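Local coordinates for uncharacterized protein MG296 homolog (Mycoplasma pneumoniae, PDB 2I15), which is of unknown function but folds as an all-alpha protein of the Mg296 family whose copies pack closely together in the crystal, at the interface of chains A and B. Sequence-based numbering; all coordinates share one arbitrary frame. Chains: chain A/B, Hypothetical protein MG296 homolog.

Contact 1: the interface of chains A and B. Residues chain A 68-69, 72-73, 75, 99; chain B 7, 11, 15.
B:Lys15 lies across A:Phe69, A:Ser72 and A:Phe99, in a helix-to-helix contact between two copies of this all-alpha Mg296-family protein. It comes from B helix 9-23 and buries 74 Å², the most in the patch. The root of the side chain meets A:Phe99 of helix 92-113, whose CZ lies 3.5 Å from B:Lys15 CA, the ring set roughly perpendicular to the lysine chain. CG stands anti to the backbone N (chi1 177°), which sends the methylenes across helix 57-75 of chain A. There B:Lys15 CD rests 3.4 Å from A:Ser72 CB, close to the backbone carbonyl of A:Phe68. Bends at chi3 and chi4 then carry the amino group NZ to the CD2-CE2 rim of the A:Phe69 ring, off its plane; the separation as modelled is too short to be relied on. A lysine suits this place because its long aliphatic shaft can pack on A:Ser72 and A:Phe99 while the amino end, probably charged, comes to an aromatic ring. A:Ser72 buries 41 Å² and, being small, probably allows the two helices to come close. Its CB also takes the methyl CE of B:Met7 at 3.4 Å. B:Leu11, one turn before B:Lys15, spreads its branches: CD1 reaches A:Val75 CG2 at 3.8 Å, and CD2 reaches A:Phe99 CB at 3.9 Å.

Contact 2: the interface of chains A and B. Residues chain A 53, 64, 106, 110; chain B 18, 21-22, 30.
The ring of B:Phe30 enters between A:Phe106, A:Leu110 and A:Tyr53 in an aromatic and aliphatic cluster at the chain interface. From CB, with CG held anti to the backbone N (chi1 174°), the side chain points away from B helix 27-42 into chain A. CD1 and CE1 run along A:Leu110, B:Phe30 CE1 lying 3.6 Å from methyl CD2 of A:Leu110, while the backbone N of A:Leu110 lies at the ring's edge. On the opposite rim CD2 and CE2 turn to A:Tyr53, where B:Phe30 CE2 meets CE2 of A:Tyr53 at 3.4 Å. The tip, B:Phe30 CZ, stands over one face of the A:Phe106 ring, toward its rim, and is 3.5 Å from A:Phe106 CE1. These two rings meet edge to face, their planes at 61° and centroids 5.0 Å apart. B:Phe22 extends the cluster: its CD1 lies over a face of B:Phe30, and its own face receives A:Leu64, whose branch carbon CG sits 3.5 Å from the ring centroid. Phenylalanine suits such a place: B:Phe22 offers its face to a leucine branch carbon, B:Phe30 its edge to another ring. The cluster brings B helices 9-23 and 27-42 against A helices 57-75 and 92-113, with A:Tyr53 contributed by the loop before helix 57-75.

Contact 3: the interface of chains A and B. Residues chain A 110, 113; chain B 21, 25-26, 29-30, 33.
A:Thr113, the last residue of helix 92-113, meets B:Val25, B:Phe30 and B:Asn33 and buries 89 Å², far more than any other residue of this helix-end contact between two copies of the protein. Its two branches do different work. The methyl CG2, anti to the backbone N, turns to the apolar side and comes to 3.3 Å from B:Val25 CG2. The same methyl is 4.0 Å from B:Thr29 CG2 and also faces the start of helix 27-42 near the B:Phe30 backbone, where CA is 3.9 Å away. The hydroxyl OG1 lies beside the backbone N (chi1 -47°), which directs it to B:Asn33. Threonine fits because one short side chain supplies both a methyl for the greasy side and a hydroxyl for the polar one. A:Leu110, one turn earlier in its helix, adds 24 Å² and continues the apolar surface beside the B:Phe30 ring. B:Val25, in the loop between helices 9-23 and 27-42, buries 21 Å² and presents a compact branched surface to the threonine methyl. Behind it, B:Asp26 accepts a hydrogen bond from the B:Thr29 hydroxyl on the anti lone pair of OD2, a cap-like arrangement at the helix start, in which the bond from the backbone N of B:Thr29 to the same OD2 is at most weak. Across the interface, the amide ND2 of B:Asn33 donates to A:Thr113 OG1 at 2.9 Å, nearly straight (168° at H), with the oxygen close to the amide plane.

Contact 1: the interface of chains A and B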
loop_
_atom_site.group_PDB
_atom_site.type_symbol
_atom_site.label_atom_id
_atom_site.label_comp_id
_atom_site.label_asym_id
_atom_site.label_seq_id
_atom_site.Cartn_x
_atom_site.Cartn_y
_atom_site.Cartn_z
ATOM N N PHE A 68 16.517 -10.387 5.282
ATOM C CA PHE A 68 15.850 -10.634 3.991
ATOM C C PHE A 68 15.368 -12.065 3.992
ATOM O O PHE A 68 14.236 -12.362 3.607
ATOM C CB PHE A 68 16.818 -10.479 2.814
ATOM C CG PHE A 68 16.913 -9.086 2.267
ATOM C CD1 PHE A 68 18.054 -8.688 1.573
ATOM C CD2 PHE A 68 15.879 -8.173 2.440
ATOM C CE1 PHE A 68 18.160 -7.396 1.067
ATOM C CE2 PHE A 68 15.978 -6.882 1.940
ATOM C CZ PHE A 68 17.123 -6.491 1.253
ATOM N N PHE A 69 16.256 -12.952 4.426
ATOM C CA PHE A 69 15.945 -14.365 4.506
ATOM C C PHE A 69 14.755 -14.525 5.423
ATOM O O PHE A 69 13.850 -15.313 5.150
ATOM C CB PHE A 69 17.140 -15.133 5.057
ATOM C CG PHE A 69 18.232 -15.343 4.057
ATOM C CD1 PHE A 69 19.310 -16.169 4.359
ATOM C CD2 PHE A 69 18.172 -14.746 2.799
ATOM C CE1 PHE A 69 20.316 -16.404 3.421
ATOM C CE2 PHE A 69 19.173 -14.970 1.851
ATOM C CZ PHE A 69 20.248 -15.803 2.162
ATOM N N SER A 72 11.506 -13.013 3.759
ATOM C CA SER A 72 11.010 -13.948 2.769
ATOM C C SER A 72 10.314 -15.143 3.404
ATOM O O SER A 72 9.286 -15.602 2.914
ATOM C CB SER A 72 12.170 -14.423 1.893
ATOM O OG SER A 72 11.758 -14.593 0.545
ATOM N N GLU A 73 10.872 -15.641 4.497
ATOM C CA GLU A 73 10.314 -16.800 5.170
ATOM C C GLU A 73 8.970 -16.492 5.824
ATOM O O GLU A 73 8.047 -17.299 5.757
ATOM C CB GLU A 73 11.313 -17.319 6.217
ATOM C CG GLU A 73 11.406 -18.839 6.348
ATOM C CD GLU A 73 10.506 -19.410 7.438
ATOM O OE1 GLU A 73 10.421 -18.785 8.521
ATOM O OE2 GLU A 73 9.901 -20.492 7.227
ATOM N N VAL A 75 6.740 -14.165 4.968
ATOM C CA VAL A 75 5.665 -13.790 4.044
ATOM C C VAL A 75 5.229 -14.903 3.106
ATOM O O VAL A 75 4.120 -14.859 2.585
ATOM C CB VAL A 75 6.032 -12.577 3.167
ATOM C CG1 VAL A 75 6.345 -11.374 4.044
ATOM C CG2 VAL A 75 7.207 -12.918 2.263
ATOM N N PHE A 99 6.533 -8.854 0.832
ATOM C CA PHE A 99 7.988 -8.728 0.854
ATOM C C PHE A 99 8.359 -7.325 0.360
ATOM O O PHE A 99 9.243 -6.662 0.920
ATOM C CB PHE A 99 8.624 -9.745 -0.083
ATOM C CG PHE A 99 10.130 -9.784 -0.011
ATOM C CD1 PHE A 99 10.769 -10.499 0.996
ATOM C CD2 PHE A 99 10.911 -9.126 -0.968
ATOM C CE1 PHE A 99 12.162 -10.572 1.053
ATOM C CE2 PHE A 99 12.310 -9.194 -0.918
ATOM C CZ PHE A 99 12.933 -9.917 0.096
ATOM N N MET B 7 10.229 -22.810 -0.800
ATOM C CA MET B 7 9.822 -21.386 -0.949
ATOM C C MET B 7 9.489 -21.069 -2.399
ATOM O O MET B 7 10.193 -21.499 -3.317
ATOM C CB MET B 7 10.939 -20.453 -0.484
ATOM C CG MET B 7 10.579 -18.978 -0.607
ATOM S SD MET B 7 12.024 -17.883 -0.563
ATOM C CE MET B 7 12.291 -17.763 1.248
ATOM N N LEU B 11 9.056 -15.494 -5.047
ATOM C CA LEU B 11 9.493 -14.861 -3.812
ATOM C C LEU B 11 11.000 -14.855 -3.833
ATOM O O LEU B 11 11.637 -13.798 -3.798
ATOM C CB LEU B 11 8.994 -15.642 -2.594
ATOM C CG LEU B 11 8.352 -14.859 -1.441
ATOM C CD1 LEU B 11 8.891 -15.370 -0.119
ATOM C CD2 LEU B 11 8.619 -13.369 -1.571
ATOM N N LYS B 15 13.707 -11.727 -3.650
ATOM C CA LYS B 15 14.625 -11.583 -2.520
ATOM C C LYS B 15 16.030 -11.607 -3.078
ATOM O O LYS B 15 16.913 -10.843 -2.663
ATOM C CB LYS B 15 14.467 -12.744 -1.527
ATOM C CG LYS B 15 15.439 -12.677 -0.365
ATOM C CD LYS B 15 15.231 -13.817 0.594
ATOM C CE LYS B 15 15.540 -15.169 -0.040
ATOM N NZ LYS B 15 16.883 -15.688 0.363
#

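Contact 2: the interface of chains A and B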
loop_
_atom_site.group_PDB
_atom_site.type_symbol
_atom_site.label_atom_id
_atom_site.label_comp_id
_atom_site.label_asym_id
_atom_site.label_seq_id
_atom_site.Cartn_x
_atom_site.Cartn_y
_atom_site.Cartn_z
ATOM N N TYR A 53 21.609 1.472 10.673
ATOM C CA TYR A 53 22.545 1.914 9.658
ATOM C C TYR A 53 23.251 3.010 10.441
ATOM O O TYR A 53 23.585 4.064 9.907
ATOM C CB TYR A 53 21.795 2.477 8.444
ATOM C CG TYR A 53 21.074 1.429 7.638
ATOM C CD1 TYR A 53 20.094 0.631 8.210
ATOM C CD2 TYR A 53 21.385 1.226 6.301
ATOM C CE1 TYR A 53 19.448 -0.339 7.467
ATOM C CE2 TYR A 53 20.743 0.259 5.552
ATOM C CZ TYR A 53 19.787 -0.520 6.140
ATOM O OH TYR A 53 19.194 -1.520 5.407
ATOM N N LEU A 64 21.422 -7.294 6.936
ATOM C CA LEU A 64 20.690 -7.040 5.709
ATOM C C LEU A 64 20.286 -8.386 5.091
ATOM O O LEU A 64 19.099 -8.714 5.006
ATOM C CB LEU A 64 21.603 -6.282 4.754
ATOM C CG LEU A 64 21.063 -5.040 4.078
ATOM C CD1 LEU A 64 20.102 -5.456 2.978
ATOM C CD2 LEU A 64 20.393 -4.160 5.128
ATOM N N PHE A 106 13.690 0.837 1.509
ATOM C CA PHE A 106 14.961 0.200 1.165
ATOM C C PHE A 106 15.173 0.313 -0.345
ATOM O O PHE A 106 16.253 0.671 -0.812
ATOM C CB PHE A 106 14.894 -1.277 1.546
ATOM C CG PHE A 106 16.200 -2.013 1.420
ATOM C CD1 PHE A 106 17.090 -2.073 2.484
ATOM C CD2 PHE A 106 16.530 -2.663 0.239
ATOM C CE1 PHE A 106 18.284 -2.774 2.375
ATOM C CE2 PHE A 106 17.728 -3.367 0.120
ATOM C CZ PHE A 106 18.598 -3.418 1.191
ATOM N N LEU A 110 18.116 2.312 -2.736
ATOM C CA LEU A 110 18.849 1.561 -3.746
ATOM C C LEU A 110 18.901 2.413 -5.014
ATOM O O LEU A 110 19.960 2.623 -5.610
ATOM C CB LEU A 110 18.119 0.247 -4.043
ATOM C CG LEU A 110 18.167 -0.886 -3.022
ATOM C CD1 LEU A 110 17.296 -2.027 -3.499
ATOM C CD2 LEU A 110 19.606 -1.356 -2.839
ATOM N N VAL B 18 16.658 -7.991 -4.611
ATOM C CA VAL B 18 16.946 -6.890 -3.688
ATOM C C VAL B 18 18.252 -7.115 -2.946
ATOM O O VAL B 18 18.972 -6.160 -2.635
ATOM C CB VAL B 18 15.803 -6.655 -2.648
ATOM C CG1 VAL B 18 14.450 -6.758 -3.328
ATOM C CG2 VAL B 18 15.903 -7.635 -1.511
ATOM N N GLU B 21 21.151 -6.711 -5.507
ATOM C CA GLU B 21 21.266 -5.288 -5.827
ATOM C C GLU B 21 21.856 -4.496 -4.653
ATOM O O GLU B 21 22.465 -3.433 -4.847
ATOM C CB GLU B 21 19.901 -4.703 -6.204
ATOM C CG GLU B 21 19.999 -3.447 -7.065
ATOM C CD GLU B 21 19.666 -3.715 -8.517
ATOM O OE1 GLU B 21 20.075 -4.772 -9.033
ATOM O OE2 GLU B 21 19.001 -2.866 -9.141
ATOM N N PHE B 22 21.671 -4.998 -3.437
ATOM C CA PHE B 22 22.223 -4.327 -2.272
ATOM C C PHE B 22 23.720 -4.626 -2.199
ATOM O O PHE B 22 24.517 -3.804 -1.737
ATOM C CB PHE B 22 21.569 -4.834 -0.990
ATOM C CG PHE B 22 22.378 -4.539 0.247
ATOM C CD1 PHE B 22 22.403 -3.262 0.791
ATOM C CD2 PHE B 22 23.162 -5.529 0.831
ATOM C CE1 PHE B 22 23.198 -2.976 1.897
ATOM C CE2 PHE B 22 23.958 -5.251 1.930
ATOM C CZ PHE B 22 23.976 -3.971 2.466
ATOM N N PHE B 30 25.006 3.850 0.191
ATOM C CA PHE B 30 23.668 3.304 0.367
ATOM C C PHE B 30 23.114 3.684 1.729
ATOM O O PHE B 30 22.045 4.260 1.838
ATOM C CB PHE B 30 23.670 1.772 0.279
ATOM C CG PHE B 30 22.329 1.154 0.592
ATOM C CD1 PHE B 30 21.270 1.274 -0.302
ATOM C CD2 PHE B 30 22.110 0.520 1.808
ATOM C CE1 PHE B 30 20.002 0.770 0.007
ATOM C CE2 PHE B 30 20.849 0.012 2.135
ATOM C CZ PHE B 30 19.792 0.141 1.229
#

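Contact 3: the interface of chains A and B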
loop_
_atom_site.group_PDB
_atom_site.type_symbol
_atom_site.label_atom_id
_atom_site.label_comp_id
_atom_site.label_asym_id
_atom_site.label_seq_id
_atom_site.Cartn_x
_atom_site.Cartn_y
_atom_site.Cartn_z
ATOM N N LEU A 110 18.116 2.312 -2.736
ATOM C CA LEU A 110 18.849 1.561 -3.746
ATOM C C LEU A 110 18.901 2.413 -5.014
ATOM O O LEU A 110 19.960 2.623 -5.610
ATOM C CB LEU A 110 18.119 0.247 -4.043
ATOM C CG LEU A 110 18.167 -0.886 -3.022
ATOM C CD1 LEU A 110 17.296 -2.027 -3.499
ATOM C CD2 LEU A 110 19.606 -1.356 -2.839
ATOM N N THR A 113 20.875 5.497 -4.684
ATOM C CA THR A 113 22.250 5.047 -4.714
ATOM C C THR A 113 22.782 4.674 -6.096
ATOM O O THR A 113 23.937 4.956 -6.405
ATOM C CB THR A 113 22.438 3.873 -3.730
ATOM O OG1 THR A 113 21.825 4.226 -2.486
ATOM C CG2 THR A 113 23.914 3.606 -3.476
ATOM N N GLU B 21 21.151 -6.711 -5.507
ATOM C CA GLU B 21 21.266 -5.288 -5.827
ATOM C C GLU B 21 21.856 -4.496 -4.653
ATOM O O GLU B 21 22.465 -3.433 -4.847
ATOM C CB GLU B 21 19.901 -4.703 -6.204
ATOM C CG GLU B 21 19.999 -3.447 -7.065
ATOM C CD GLU B 21 19.666 -3.715 -8.517
ATOM O OE1 GLU B 21 20.075 -4.772 -9.033
ATOM O OE2 GLU B 21 19.001 -2.866 -9.141
ATOM N N VAL B 25 26.389 -2.504 -4.582
ATOM C CA VAL B 25 26.261 -1.061 -4.433
ATOM C C VAL B 25 27.189 -0.639 -3.294
ATOM O O VAL B 25 27.454 -1.435 -2.389
ATOM C CB VAL B 25 24.770 -0.675 -4.117
ATOM C CG1 VAL B 25 24.530 -0.633 -2.600
ATOM C CG2 VAL B 25 24.423 0.645 -4.767
ATOM N N ASP B 26 27.703 0.590 -3.352
ATOM C CA ASP B 26 28.591 1.103 -2.301
ATOM C C ASP B 26 27.829 1.292 -0.990
ATOM O O ASP B 26 27.040 2.225 -0.847
ATOM C CB ASP B 26 29.217 2.435 -2.714
ATOM C CG ASP B 26 30.241 2.911 -1.717
ATOM O OD1 ASP B 26 31.171 2.130 -1.413
ATOM O OD2 ASP B 26 30.126 4.058 -1.233
ATOM N N THR B 29 27.524 4.707 0.879
ATOM C CA THR B 29 26.665 5.606 0.127
ATOM C C THR B 29 25.230 5.156 0.323
ATOM O O THR B 29 24.339 5.976 0.587
ATOM C CB THR B 29 26.989 5.571 -1.370
ATOM O OG1 THR B 29 28.383 5.848 -1.556
ATOM C CG2 THR B 29 26.163 6.614 -2.115
ATOM N N PHE B 30 25.006 3.850 0.191
ATOM C CA PHE B 30 23.668 3.304 0.367
ATOM C C PHE B 30 23.114 3.684 1.729
ATOM O O PHE B 30 22.045 4.260 1.838
ATOM C CB PHE B 30 23.670 1.772 0.279
ATOM C CG PHE B 30 22.329 1.154 0.592
ATOM C CD1 PHE B 30 21.270 1.274 -0.302
ATOM C CD2 PHE B 30 22.110 0.520 1.808
ATOM C CE1 PHE B 30 20.002 0.770 0.007
ATOM C CE2 PHE B 30 20.849 0.012 2.135
ATOM C CZ PHE B 30 19.792 0.141 1.229
ATOM N N ASN B 33 22.034 7.141 2.168
ATOM C CA ASN B 33 20.789 7.333 1.412
ATOM C C ASN B 33 19.590 6.681 2.081
ATOM O O ASN B 33 18.495 7.235 2.061
ATOM C CB ASN B 33 20.897 6.764 -0.003
ATOM C CG ASN B 33 21.753 7.608 -0.908
ATOM O OD1 ASN B 33 22.028 8.767 -0.623
ATOM N ND2 ASN B 33 22.169 7.035 -2.013
#

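Contact 2 and contact 3 adjoin, their C-alpha centres about 6 Å apart, and share A:Leu110, B:Glu21 and B:Phe30. The C-alpha centre of contact 1 lies about 15 Å from that of contact 2 and about 21 Å from that of contact 3. All three draw on A helix 92-113, where A:Phe99, A:Phe106 and A:Thr113 mark successive levels, so the patches follow one another along that helix. B helix 9-23 serves contacts 1 and 2 and touches contact 3 through the poorly ordered B:Glu21. A helix 57-75 joins in contacts 1 and 2, B helix 27-42 in contacts 2 and 3. The whole interface is not an exact two-fold, and it may be a crystal contact.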